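Local structure of tyrosyl-tRNA synthetase (Archaeoglobus fulgidus, 2CYB) at residues 16-21 / 183-188; 49-54 / 205-210; 136-141 / 147-152; 221-226 / 230-235. The protein probably catalyses, in two steps, the ATP-dependent activation of tyrosine to tyrosyl-adenylate and the transfer of the tyrosyl group to the acceptor end of tRNA(Tyr). All coordinates share one frame; numbering follows the deposited sequence.

Contact 1 of 4, residues 16-21 / 183-188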
loop_
_atom_site.group_PDB
_atom_site.type_symbol
_atom_site.label_atom_id
_atom_site.label_comp_id
_atom_site.label_asym_id
_atom_site.label_seq_id
_atom_site.Cartn_x
_atom_site.Cartn_y
_atom_site.Cartn_z
ATOM N N GLU A 16 2.482 -21.007 -21.173
ATOM C CA GLU A 16 1.104 -21.187 -20.749
ATOM C C GLU A 16 0.208 -20.085 -21.281
ATOM O O GLU A 16 0.653 -18.958 -21.502
ATOM C CB GLU A 16 1.041 -21.201 -19.219
ATOM C CG GLU A 16 -0.361 -21.192 -18.636
ATOM C CD GLU A 16 -0.367 -20.989 -17.131
ATOM O OE1 GLU A 16 0.143 -19.946 -16.662
ATOM O OE2 GLU A 16 -0.885 -21.873 -16.415
ATOM N N VAL A 17 -1.055 -20.429 -21.509
ATOM C CA VAL A 17 -2.040 -19.463 -21.969
ATOM C C VAL A 17 -3.269 -19.655 -21.086
ATOM O O VAL A 17 -3.780 -20.769 -20.946
ATOM C CB VAL A 17 -2.431 -19.676 -23.442
ATOM C CG1 VAL A 17 -3.512 -18.677 -23.828
ATOM C CG2 VAL A 17 -1.209 -19.506 -24.338
ATOM N N VAL A 18 -3.720 -18.570 -20.471
ATOM C CA VAL A 18 -4.877 -18.605 -19.589
ATOM C C VAL A 18 -5.977 -17.689 -20.121
ATOM O O VAL A 18 -5.956 -16.489 -19.868
ATOM C CB VAL A 18 -4.495 -18.138 -18.171
ATOM C CG1 VAL A 18 -5.694 -18.236 -17.247
ATOM C CG2 VAL A 18 -3.332 -18.971 -17.648
ATOM N N THR A 19 -6.924 -18.240 -20.877
ATOM C CA THR A 19 -6.959 -19.660 -21.219
ATOM C C THR A 19 -6.954 -19.759 -22.741
ATOM O O THR A 19 -7.192 -18.765 -23.433
ATOM C CB THR A 19 -8.244 -20.340 -20.685
ATOM O OG1 THR A 19 -9.392 -19.741 -21.297
ATOM C CG2 THR A 19 -8.350 -20.182 -19.175
ATOM N N GLU A 20 -6.671 -20.949 -23.262
ATOM C CA GLU A 20 -6.647 -21.163 -24.708
ATOM C C GLU A 20 -7.969 -20.742 -25.367
ATOM O O GLU A 20 -7.985 -19.985 -26.342
ATOM C CB GLU A 20 -6.375 -22.641 -25.013
ATOM C CG GLU A 20 -4.966 -23.123 -24.689
ATOM C CD GLU A 20 -3.941 -22.690 -25.723
ATOM O OE1 GLU A 20 -4.126 -23.009 -26.917
ATOM O OE2 GLU A 20 -2.947 -22.037 -25.345
ATOM N N GLU A 21 -9.075 -21.245 -24.830
ATOM C CA GLU A 21 -10.393 -20.937 -25.371
ATOM C C GLU A 21 -10.656 -19.435 -25.378
ATOM O O GLU A 21 -11.130 -18.887 -26.378
ATOM C CB GLU A 21 -11.466 -21.670 -24.562
ATOM C CG GLU A 21 -11.206 -23.172 -24.462
ATOM C CD GLU A 21 -12.268 -23.917 -23.672
ATOM O OE1 GLU A 21 -12.494 -23.570 -22.493
ATOM O OE2 GLU A 21 -12.875 -24.858 -24.231
ATOM N N ILE A 183 0.402 -12.803 -9.932
ATOM C CA ILE A 183 -0.140 -11.460 -10.043
ATOM C C ILE A 183 -1.273 -11.491 -11.073
ATOM O O ILE A 183 -2.333 -10.907 -10.862
ATOM C CB ILE A 183 0.949 -10.446 -10.458
ATOM C CG1 ILE A 183 1.936 -10.252 -9.300
ATOM C CG2 ILE A 183 0.307 -9.114 -10.838
ATOM C CD1 ILE A 183 3.137 -9.355 -9.638
ATOM N N HIS A 184 -1.067 -12.201 -12.177
ATOM C CA HIS A 184 -2.111 -12.287 -13.184
ATOM C C HIS A 184 -3.342 -13.019 -12.664
ATOM O O HIS A 184 -4.465 -12.669 -13.021
ATOM C CB HIS A 184 -1.585 -12.955 -14.456
ATOM C CG HIS A 184 -0.709 -12.065 -15.278
ATOM N ND1 HIS A 184 -0.023 -12.510 -16.387
ATOM C CD2 HIS A 184 -0.421 -10.746 -15.159
ATOM C CE1 HIS A 184 0.652 -11.502 -16.916
ATOM N NE2 HIS A 184 0.427 -10.421 -16.190
ATOM N N MET A 185 -3.158 -14.029 -11.820
ATOM C CA MET A 185 -4.334 -14.720 -11.296
ATOM C C MET A 185 -5.087 -13.777 -10.361
ATOM O O MET A 185 -6.323 -13.769 -10.327
ATOM C CB MET A 185 -3.941 -15.999 -10.556
ATOM C CG MET A 185 -3.324 -17.069 -11.457
ATOM S SD MET A 185 -4.360 -17.497 -12.893
ATOM C CE MET A 185 -3.591 -16.494 -14.178
ATOM N N LEU A 186 -4.342 -12.979 -9.603
ATOM C CA LEU A 186 -4.963 -12.024 -8.697
ATOM C C LEU A 186 -5.802 -11.045 -9.525
ATOM O O LEU A 186 -6.906 -10.673 -9.131
ATOM C CB LEU A 186 -3.882 -11.276 -7.905
ATOM C CG LEU A 186 -4.274 -10.081 -7.027
ATOM C CD1 LEU A 186 -5.325 -10.488 -6.014
ATOM C CD2 LEU A 186 -3.037 -9.561 -6.313
ATOM N N ALA A 187 -5.276 -10.636 -10.676
ATOM C CA ALA A 187 -5.990 -9.716 -11.555
ATOM C C ALA A 187 -7.284 -10.367 -12.047
ATOM O O ALA A 187 -8.364 -9.770 -11.971
ATOM C CB ALA A 187 -5.112 -9.337 -12.745
ATOM N N ARG A 188 -7.175 -11.598 -12.540
ATOM C CA ARG A 188 -8.344 -12.324 -13.044
ATOM C C ARG A 188 -9.436 -12.472 -11.982
ATOM O O ARG A 188 -10.626 -12.419 -12.291
ATOM C CB ARG A 188 -7.935 -13.723 -13.548
ATOM C CG ARG A 188 -7.143 -13.718 -14.859
ATOM C CD ARG A 188 -6.683 -15.127 -15.243
ATOM N NE ARG A 188 -7.793 -16.061 -15.467
ATOM C CZ ARG A 188 -8.496 -16.153 -16.595
ATOM N NH1 ARG A 188 -8.225 -15.368 -17.628
ATOM N NH2 ARG A 188 -9.469 -17.047 -16.694
#
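Val18 lays its CG1 methyl over one face of the Arg188 guanidinium. The closest side-chain atoms are Val18 CG1 and Arg188 NE, 3.5 Å apart, and the same methyl also meets CD and CZ. Its place follows from a first torsion that sets CG1 anti to the backbone N (chi1 -178°), while the arginine chain bends at chi3 and turns its flat end beneath the methyl. Arg188 NH1 comes within 3.4 Å of Val18 O, but the angle is too poor for a hydrogen bond; this nitrogen is instead bonded to Pro199 O and forms a salt bridge with Glu22. The planar cation is thus held by polar partners beyond the pair, and the valine contributes an apolar lid. Met185 adds a looser contact, its CE lying 4.1 Å from Val18 CG1, and Thr19 CG2 brushes Arg188 NH2 at 4.2 Å. The peptide bond before Thr19 is cis, and Thr19 OG1 caps the next helix by accepting a bond from Glu22 N. Strand 16-18, within this chain an edge strand of the mixed Rossmann-fold sheet, pairs antiparallel with strand 200-204, and the contact links it to helix 181-190, which also packs on helix 154-168.

Contact 2 of 4, residues 49-54 / 205-210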
loop_
_atom_site.group_PDB
_atom_site.type_symbol
_atom_site.label_atom_id
_atom_site.label_comp_id
_atom_site.label_asym_id
_atom_site.label_seq_id
_atom_site.Cartn_x
_atom_site.Cartn_y
_atom_site.Cartn_z
ATOM N N HIS A 49 14.433 -9.661 -21.526
ATOM C CA HIS A 49 13.498 -8.663 -22.038
ATOM C C HIS A 49 13.108 -9.033 -23.457
ATOM O O HIS A 49 11.942 -8.935 -23.839
ATOM C CB HIS A 49 14.147 -7.278 -22.072
ATOM C CG HIS A 49 14.479 -6.731 -20.724
ATOM N ND1 HIS A 49 13.572 -6.025 -19.960
ATOM C CD2 HIS A 49 15.612 -6.804 -19.989
ATOM C CE1 HIS A 49 14.136 -5.690 -18.814
ATOM N NE2 HIS A 49 15.375 -6.151 -18.807
ATOM N N MET A 50 14.104 -9.443 -24.240
ATOM C CA MET A 50 13.881 -9.816 -25.632
ATOM C C MET A 50 12.917 -10.994 -25.759
ATOM O O MET A 50 12.309 -11.197 -26.806
ATOM C CB MET A 50 15.220 -10.125 -26.308
ATOM C CG MET A 50 16.131 -8.906 -26.400
ATOM S SD MET A 50 17.757 -9.204 -27.119
ATOM C CE MET A 50 18.794 -9.081 -25.684
ATOM N N MET A 51 12.770 -11.753 -24.681
ATOM C CA MET A 51 11.860 -12.894 -24.655
ATOM C C MET A 51 10.421 -12.394 -24.833
ATOM O O MET A 51 9.680 -12.873 -25.703
ATOM C CB MET A 51 11.984 -13.613 -23.311
ATOM C CG MET A 51 10.991 -14.738 -23.091
ATOM S SD MET A 51 11.314 -16.140 -24.163
ATOM C CE MET A 51 13.008 -16.330 -23.897
ATOM N N THR A 52 10.035 -11.426 -24.007
ATOM C CA THR A 52 8.692 -10.867 -24.062
ATOM C C THR A 52 8.542 -9.876 -25.204
ATOM O O THR A 52 7.444 -9.685 -25.726
ATOM C CB THR A 52 8.297 -10.195 -22.717
ATOM O OG1 THR A 52 9.312 -9.268 -22.312
ATOM C CG2 THR A 52 8.104 -11.252 -21.633
ATOM N N VAL A 53 9.640 -9.247 -25.602
ATOM C CA VAL A 53 9.580 -8.307 -26.713
ATOM C C VAL A 53 9.233 -9.077 -27.984
ATOM O O VAL A 53 8.386 -8.647 -28.774
ATOM C CB VAL A 53 10.920 -7.573 -26.902
ATOM C CG1 VAL A 53 10.974 -6.923 -28.276
ATOM C CG2 VAL A 53 11.080 -6.509 -25.819
ATOM N N GLN A 54 9.878 -10.225 -28.169
ATOM C CA GLN A 54 9.627 -11.051 -29.348
ATOM C C GLN A 54 8.171 -11.495 -29.380
ATOM O O GLN A 54 7.559 -11.545 -30.445
ATOM C CB GLN A 54 10.555 -12.278 -29.360
ATOM C CG GLN A 54 10.293 -13.262 -30.514
ATOM C CD GLN A 54 10.546 -12.660 -31.886
ATOM O OE1 GLN A 54 9.698 -12.736 -32.776
ATOM N NE2 GLN A 54 11.720 -12.069 -32.068
ATOM N N PRO A 205 8.303 -18.620 -20.833
ATOM C CA PRO A 205 9.139 -19.307 -19.847
ATOM C C PRO A 205 10.228 -18.397 -19.296
ATOM O O PRO A 205 10.585 -17.395 -19.916
ATOM C CB PRO A 205 9.707 -20.486 -20.639
ATOM C CG PRO A 205 9.777 -19.954 -22.038
ATOM C CD PRO A 205 8.479 -19.194 -22.179
ATOM N N ILE A 206 10.745 -18.735 -18.124
ATOM C CA ILE A 206 11.817 -17.948 -17.523
ATOM C C ILE A 206 13.149 -18.491 -18.047
ATOM O O ILE A 206 13.446 -19.671 -17.891
ATOM C CB ILE A 206 11.796 -18.059 -15.985
ATOM C CG1 ILE A 206 10.467 -17.521 -15.440
ATOM C CG2 ILE A 206 12.977 -17.307 -15.396
ATOM C CD1 ILE A 206 10.132 -16.112 -15.892
ATOM N N LEU A 207 13.943 -17.629 -18.672
ATOM C CA LEU A 207 15.228 -18.043 -19.228
ATOM C C LEU A 207 16.295 -18.297 -18.176
ATOM O O LEU A 207 16.574 -17.434 -17.346
ATOM C CB LEU A 207 15.755 -16.982 -20.191
ATOM C CG LEU A 207 15.105 -16.834 -21.561
ATOM C CD1 LEU A 207 15.794 -15.695 -22.309
ATOM C CD2 LEU A 207 15.222 -18.146 -22.340
ATOM N N VAL A 208 16.901 -19.478 -18.209
ATOM C CA VAL A 208 17.959 -19.777 -17.258
ATOM C C VAL A 208 19.184 -18.997 -17.712
ATOM O O VAL A 208 19.293 -18.620 -18.884
ATOM C CB VAL A 208 18.289 -21.283 -17.221
ATOM C CG1 VAL A 208 17.030 -22.072 -16.909
ATOM C CG2 VAL A 208 18.895 -21.729 -18.548
ATOM N N GLY A 209 20.095 -18.734 -16.785
ATOM C CA GLY A 209 21.299 -17.999 -17.127
ATOM C C GLY A 209 22.283 -18.830 -17.935
ATOM O O GLY A 209 22.136 -20.043 -18.046
ATOM N N LEU A 210 23.293 -18.165 -18.488
ATOM C CA LEU A 210 24.317 -18.810 -19.309
ATOM C C LEU A 210 25.043 -19.981 -18.648
ATOM O O LEU A 210 25.591 -20.839 -19.342
ATOM C CB LEU A 210 25.334 -17.764 -19.767
ATOM C CG LEU A 210 24.760 -16.696 -20.707
ATOM C CD1 LEU A 210 25.793 -15.613 -20.966
ATOM C CD2 LEU A 210 24.320 -17.350 -22.008
#
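Helix 47-61, which carries the end of the HIGH motif of the class I synthetase Rossmann fold, meets here the loop that leaves strand 200-204 and runs on toward the KMSKS region. Met51, two residues beyond the motif's closing histidine, His49, is the side chain that reaches across. Its CG stands anti to the backbone N (chi1 174°), and further bends at chi2 and chi3 curl the thioether round to the loop. Met51 and Leu207 approach tip to tip, the methionine methyl set against the branched end of the leucine; the modelled carbons there are closer than carbons can sit, which leaves the exact fit doubtful. The side chains that meet are apolar. Tyr257 of helix 250-263 packs on both Met51 and Pro205, and Thr204 at the end of strand 200-204 also touches Met51, making the methionine a meeting point of helix, strand and loop. The tyrosine ligand lies about 11 Å from its side chain. Closer to the strand end, the Met51 CG methylene lies 4.2 Å from the carbonyl oxygen Pro205 O.

Contact 3 of 4, residues 136-141 / 147-152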
loop_
_atom_site.group_PDB
_atom_site.type_symbol
_atom_site.label_atom_id
_atom_site.label_comp_id
_atom_site.label_asym_id
_atom_site.label_seq_id
_atom_site.Cartn_x
_atom_site.Cartn_y
_atom_site.Cartn_z
ATOM N N ARG A 136 -2.211 -12.997 0.115
ATOM C CA ARG A 136 -2.288 -13.195 -1.326
ATOM C C ARG A 136 -1.329 -12.250 -2.051
ATOM O O ARG A 136 -0.644 -12.643 -2.995
ATOM C CB ARG A 136 -3.726 -12.963 -1.801
ATOM C CG ARG A 136 -3.991 -13.263 -3.279
ATOM C CD ARG A 136 -4.097 -14.764 -3.546
ATOM N NE ARG A 136 -4.417 -15.072 -4.941
ATOM C CZ ARG A 136 -5.554 -14.742 -5.552
ATOM N NH1 ARG A 136 -5.743 -15.072 -6.824
ATOM N NH2 ARG A 136 -6.505 -14.084 -4.899
ATOM N N ALA A 137 -1.275 -11.000 -1.600
ATOM C CA ALA A 137 -0.396 -10.018 -2.215
ATOM C C ALA A 137 1.070 -10.394 -2.032
ATOM O O ALA A 137 1.864 -10.355 -2.978
ATOM C CB ALA A 137 -0.657 -8.648 -1.613
ATOM N N ARG A 138 1.429 -10.758 -0.806
ATOM C CA ARG A 138 2.802 -11.127 -0.504
ATOM C C ARG A 138 3.227 -12.337 -1.336
ATOM O O ARG A 138 4.323 -12.359 -1.898
ATOM C CB ARG A 138 2.940 -11.442 0.983
ATOM C CG ARG A 138 4.374 -11.523 1.470
ATOM C CD ARG A 138 4.415 -11.986 2.918
ATOM N NE ARG A 138 5.676 -11.667 3.587
ATOM C CZ ARG A 138 6.883 -11.945 3.101
ATOM N NH1 ARG A 138 7.014 -12.549 1.927
ATOM N NH2 ARG A 138 7.963 -11.638 3.806
ATOM N N ARG A 139 2.362 -13.342 -1.418
ATOM C CA ARG A 139 2.696 -14.534 -2.191
ATOM C C ARG A 139 2.830 -14.254 -3.688
ATOM O O ARG A 139 3.656 -14.868 -4.365
ATOM C CB ARG A 139 1.669 -15.651 -1.941
ATOM C CG ARG A 139 1.777 -16.248 -0.542
ATOM C CD ARG A 139 0.915 -17.496 -0.335
ATOM N NE ARG A 139 -0.406 -17.200 0.219
ATOM C CZ ARG A 139 -1.502 -16.994 -0.506
ATOM N NH1 ARG A 139 -2.655 -16.728 0.097
ATOM N NH2 ARG A 139 -1.455 -17.069 -1.831
ATOM N N SER A 140 2.045 -13.316 -4.211
ATOM C CA SER A 140 2.130 -13.005 -5.634
ATOM C C SER A 140 3.479 -12.375 -5.970
ATOM O O SER A 140 3.951 -12.453 -7.108
ATOM C CB SER A 140 1.003 -12.042 -6.040
ATOM O OG SER A 140 1.286 -10.711 -5.623
ATOM N N MET A 141 4.112 -11.770 -4.971
ATOM C CA MET A 141 5.383 -11.088 -5.175
ATOM C C MET A 141 6.631 -11.911 -4.870
ATOM O O MET A 141 7.742 -11.400 -4.979
ATOM C CB MET A 141 5.418 -9.811 -4.332
ATOM C CG MET A 141 4.436 -8.737 -4.792
ATOM S SD MET A 141 4.928 -8.122 -6.383
ATOM C CE MET A 141 6.367 -7.242 -5.939
ATOM N N ARG A 147 12.840 -7.847 -2.577
ATOM C CA ARG A 147 12.976 -8.385 -1.226
ATOM C C ARG A 147 12.017 -9.540 -0.968
ATOM O O ARG A 147 10.825 -9.328 -0.748
ATOM C CB ARG A 147 12.725 -7.293 -0.184
ATOM C CG ARG A 147 13.717 -6.152 -0.227
ATOM C CD ARG A 147 13.702 -5.366 1.072
ATOM N NE ARG A 147 14.675 -4.281 1.046
ATOM C CZ ARG A 147 15.160 -3.682 2.128
ATOM N NH1 ARG A 147 14.763 -4.066 3.335
ATOM N NH2 ARG A 147 16.042 -2.698 2.001
ATOM N N LYS A 148 12.538 -10.762 -0.978
ATOM C CA LYS A 148 11.702 -11.933 -0.737
ATOM C C LYS A 148 11.298 -11.976 0.734
ATOM O O LYS A 148 10.149 -12.273 1.070
ATOM C CB LYS A 148 12.462 -13.210 -1.104
ATOM C CG LYS A 148 11.588 -14.452 -1.182
ATOM C CD LYS A 148 12.422 -15.696 -1.460
ATOM C CE LYS A 148 11.541 -16.913 -1.705
ATOM N NZ LYS A 148 10.608 -17.168 -0.574
ATOM N N GLU A 149 12.250 -11.675 1.610
ATOM C CA GLU A 149 11.989 -11.680 3.040
ATOM C C GLU A 149 11.977 -10.230 3.527
ATOM O O GLU A 149 12.681 -9.383 2.973
ATOM C CB GLU A 149 13.086 -12.468 3.765
ATOM C CG GLU A 149 12.626 -13.176 5.033
ATOM C CD GLU A 149 11.758 -14.392 4.745
ATOM O OE1 GLU A 149 12.241 -15.328 4.070
ATOM O OE2 GLU A 149 10.591 -14.414 5.195
ATOM N N ASP A 150 11.171 -9.949 4.549
ATOM C CA ASP A 150 11.075 -8.602 5.117
ATOM C C ASP A 150 10.930 -7.511 4.045
ATOM O O ASP A 150 11.749 -6.604 3.943
ATOM C CB ASP A 150 12.305 -8.332 5.981
ATOM C CG ASP A 150 12.463 -9.355 7.093
ATOM O OD1 ASP A 150 13.511 -9.345 7.772
ATOM O OD2 ASP A 150 11.532 -10.169 7.290
ATOM N N PRO A 151 9.869 -7.588 3.233
ATOM C CA PRO A 151 9.656 -6.590 2.182
ATOM C C PRO A 151 9.154 -5.247 2.712
ATOM O O PRO A 151 8.805 -5.114 3.893
ATOM C CB PRO A 151 8.621 -7.262 1.295
ATOM C CG PRO A 151 7.767 -7.964 2.305
ATOM C CD PRO A 151 8.791 -8.593 3.229
ATOM N N MET A 152 9.119 -4.253 1.825
ATOM C CA MET A 152 8.620 -2.927 2.181
ATOM C C MET A 152 7.130 -2.922 1.846
ATOM O O MET A 152 6.671 -3.747 1.048
ATOM C CB MET A 152 9.328 -1.850 1.347
ATOM C CG MET A 152 10.840 -1.961 1.336
ATOM S SD MET A 152 11.476 -1.980 3.029
ATOM C CE MET A 152 11.136 -0.436 3.510
#
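Arg138 donates from NH1 to the backbone oxygen of Lys148, a long hydrogen bond of 3.3 Å between NH1 and O with an N-H...O angle of 155°. The acceptor lies near the guanidinium plane, and the nitrogen sits almost in line with the C=O bond, at a C=O...N angle of 171°. This bond ties the C-terminal part of helix 134-140 to the loop leading into helix 154-168, within the insertion between the halves of the Rossmann fold, the connective peptide of class I synthetases. The arginine spans the gap because CG is anti to the backbone N (chi1 -166°) and the chain then stays extended to NE. Glu149 adds a longer-range charge: its OE2 is 4.1 Å from Arg138 NH2 but well out of the guanidinium plane, so no N-H points at it. Such a carboxylate would be expected to favour the cation electrostatically without fixing its orientation. The ring of Pro151 covers part of one guanidinium face, its CG displaced toward the rim, and lies roughly perpendicular to the run of the arginine chain. Pro151 in turn packs on Leu134 of the second subunit, and Ala137 on Val153 of that subunit, which places both helix and loop at the dimer interface. The tightest approach of the ring is by its CD, 3.2 Å from Arg138 NH2.

Contact 4 of 4, residues 221-226 / 230-235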
loop_
_atom_site.group_PDB
_atom_site.type_symbol
_atom_site.label_atom_id
_atom_site.label_comp_id
_atom_site.label_asym_id
_atom_site.label_seq_id
_atom_site.Cartn_x
_atom_site.Cartn_y
_atom_site.Cartn_z
ATOM N N ASN A 221 25.431 -13.754 -15.486
ATOM C CA ASN A 221 25.278 -14.916 -16.354
ATOM C C ASN A 221 24.182 -14.702 -17.395
ATOM O O ASN A 221 23.296 -15.543 -17.566
ATOM C CB ASN A 221 24.969 -16.151 -15.500
ATOM C CG ASN A 221 23.760 -15.954 -14.606
ATOM O OD1 ASN A 221 23.386 -14.826 -14.285
ATOM N ND2 ASN A 221 23.149 -17.054 -14.184
ATOM N N TYR A 222 24.254 -13.569 -18.086
ATOM C CA TYR A 222 23.283 -13.226 -19.117
ATOM C C TYR A 222 23.924 -12.288 -20.139
ATOM O O TYR A 222 24.983 -11.713 -19.884
ATOM C CB TYR A 222 22.065 -12.549 -18.480
ATOM C CG TYR A 222 22.378 -11.235 -17.799
ATOM C CD1 TYR A 222 22.585 -10.074 -18.541
ATOM C CD2 TYR A 222 22.490 -11.155 -16.410
ATOM C CE1 TYR A 222 22.897 -8.868 -17.923
ATOM C CE2 TYR A 222 22.802 -9.951 -15.780
ATOM C CZ TYR A 222 23.005 -8.812 -16.544
ATOM O OH TYR A 222 23.315 -7.617 -15.935
ATOM N N ILE A 223 23.273 -12.134 -21.288
ATOM C CA ILE A 223 23.766 -11.264 -22.353
ATOM C C ILE A 223 22.922 -9.995 -22.459
ATOM O O ILE A 223 21.698 -10.060 -22.554
ATOM C CB ILE A 223 23.741 -11.995 -23.713
ATOM C CG1 ILE A 223 24.740 -13.155 -23.688
ATOM C CG2 ILE A 223 24.050 -11.020 -24.846
ATOM C CD1 ILE A 223 24.714 -14.022 -24.924
ATOM N N SER A 224 23.585 -8.844 -22.455
ATOM C CA SER A 224 22.896 -7.561 -22.546
ATOM C C SER A 224 22.976 -7.023 -23.963
ATOM O O SER A 224 23.906 -7.348 -24.701
ATOM C CB SER A 224 23.534 -6.559 -21.582
ATOM O OG SER A 224 23.651 -7.117 -20.287
ATOM N N VAL A 225 22.007 -6.195 -24.342
ATOM C CA VAL A 225 21.977 -5.622 -25.689
ATOM C C VAL A 225 23.151 -4.685 -25.921
ATOM O O VAL A 225 23.381 -4.231 -27.042
ATOM C CB VAL A 225 20.686 -4.810 -25.939
ATOM C CG1 VAL A 225 19.468 -5.703 -25.784
ATOM C CG2 VAL A 225 20.625 -3.622 -24.980
ATOM N N ARG A 226 23.890 -4.399 -24.857
ATOM C CA ARG A 226 25.027 -3.497 -24.944
ATOM C C ARG A 226 26.354 -4.253 -25.009
ATOM O O ARG A 226 27.402 -3.650 -25.227
ATOM C CB ARG A 226 25.014 -2.553 -23.740
ATOM C CG ARG A 226 25.699 -1.221 -23.959
ATOM C CD ARG A 226 25.595 -0.357 -22.705
ATOM N NE ARG A 226 26.244 0.941 -22.869
ATOM C CZ ARG A 226 25.839 1.878 -23.721
ATOM N NH1 ARG A 226 24.780 1.667 -24.493
ATOM N NH2 ARG A 226 26.495 3.029 -23.801
ATOM N N GLU A 230 32.669 -9.053 -29.187
ATOM C CA GLU A 230 33.701 -9.839 -28.519
ATOM C C GLU A 230 33.202 -10.422 -27.204
ATOM O O GLU A 230 33.471 -11.581 -26.889
ATOM C CB GLU A 230 34.935 -8.971 -28.248
ATOM C CG GLU A 230 35.916 -8.876 -29.404
ATOM C CD GLU A 230 36.832 -10.086 -29.491
ATOM O OE1 GLU A 230 36.326 -11.210 -29.708
ATOM O OE2 GLU A 230 38.061 -9.912 -29.338
ATOM N N GLU A 231 32.485 -9.608 -26.435
ATOM C CA GLU A 231 31.955 -10.043 -25.147
ATOM C C GLU A 231 30.874 -11.100 -25.352
ATOM O O GLU A 231 30.806 -12.079 -24.608
ATOM C CB GLU A 231 31.395 -8.844 -24.371
ATOM C CG GLU A 231 30.859 -9.187 -22.981
ATOM C CD GLU A 231 31.936 -9.671 -22.017
ATOM O OE1 GLU A 231 31.579 -10.088 -20.891
ATOM O OE2 GLU A 231 33.132 -9.636 -22.374
ATOM N N VAL A 232 30.026 -10.906 -26.358
ATOM C CA VAL A 232 28.986 -11.894 -26.650
ATOM C C VAL A 232 29.649 -13.237 -26.946
ATOM O O VAL A 232 29.227 -14.280 -26.449
ATOM C CB VAL A 232 28.144 -11.490 -27.876
ATOM C CG1 VAL A 232 27.232 -12.635 -28.286
ATOM C CG2 VAL A 232 27.324 -10.246 -27.559
ATOM N N GLU A 233 30.700 -13.205 -27.756
ATOM C CA GLU A 233 31.412 -14.424 -28.113
ATOM C C GLU A 233 31.989 -15.111 -26.892
ATOM O O GLU A 233 31.871 -16.326 -26.745
ATOM C CB GLU A 233 32.520 -14.107 -29.116
ATOM C CG GLU A 233 32.010 -13.865 -30.529
ATOM C CD GLU A 233 33.086 -13.317 -31.447
ATOM O OE1 GLU A 233 34.276 -13.614 -31.207
ATOM O OE2 GLU A 233 32.742 -12.599 -32.411
ATOM N N ARG A 234 32.606 -14.329 -26.009
ATOM C CA ARG A 234 33.196 -14.876 -24.790
ATOM C C ARG A 234 32.166 -15.550 -23.880
ATOM O O ARG A 234 32.387 -16.660 -23.399
ATOM C CB ARG A 234 33.915 -13.766 -24.009
ATOM C CG ARG A 234 34.323 -14.189 -22.614
ATOM C CD ARG A 234 34.885 -13.036 -21.803
ATOM N NE ARG A 234 34.839 -13.338 -20.375
ATOM C CZ ARG A 234 33.720 -13.378 -19.657
ATOM N NH1 ARG A 234 33.766 -13.669 -18.364
ATOM N NH2 ARG A 234 32.554 -13.110 -20.232
ATOM N N LYS A 235 31.046 -14.874 -23.636
ATOM C CA LYS A 235 29.993 -15.419 -22.776
ATOM C C LYS A 235 29.394 -16.706 -23.337
ATOM O O LYS A 235 29.147 -17.655 -22.592
ATOM C CB LYS A 235 28.884 -14.379 -22.571
ATOM C CG LYS A 235 29.307 -13.180 -21.725
ATOM C CD LYS A 235 28.141 -12.208 -21.535
ATOM C CE LYS A 235 28.500 -11.064 -20.595
ATOM N NZ LYS A 235 27.350 -10.129 -20.404
#
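The backbone, extended from Tyr222 to Ser224, passes beside helix 229-237, coming nearest at Ile223 and Val232, whose CA atoms are 6.8 Å apart. Lys235 reaches back from the helix and donates from NZ to Tyr222 O, 2.9 Å away. The ammonium nitrogen lies in the carbonyl plane, with a C=O...N angle of 157°. Full extension beyond CG delivers it there: CG starts beside the backbone N (chi1 -69°), and each later torsion is close to 180°. The same nitrogen forms a salt bridge with Asp227 OD2, which also accepts a bond from Ser224 N, so the amine and the loop backbone share a carboxylate. The lysine chain runs alongside that of Ile223 in the opposite sense, its CD resting 4.1 Å from Ile223 CG1. This loop follows the KMSKS region, one of the two ATP-binding signatures of class I synthetases; Tyr222 lies close to Ser217, predicted to bind ATP, and Tyr222 OH and Ser224 OG are both hydrogen-bonded to the carboxylate of Glu44 in the other signature, the HIGH motif. On the apolar side, Ile223 sends CG2 anti to its own N to meet Val232 CG2 at 4.3 Å. Leu308 packs against the isoleucine and Leu312 against the valine, both from helix 297-319.

How the contacts relate
Among these four contacts, 1 and 3 lie at the surface, contact 2 is partly buried near the centre of the chain and contact 4 is buried although farther out. The surface pair rely on arginine guanidinium groups with an apolar group over one face, one anchored mainly by outside partners and the other by a loop carbonyl. Contact 2 joins apolar side chains; contact 4 combines a lysine bonded to a backbone carbonyl with aliphatic packing. Contacts 1 and 3 meet where helix 181-190 packs on helix 134-140, with Ile183 against Met141. Contacts 2 and 4 share the long loop after strand 200-204: Leu210 N probably bonds to Asn221 O, and Met50 packs on Val225. Contacts 1 and 4 fall on opposite sides of the chain's centre.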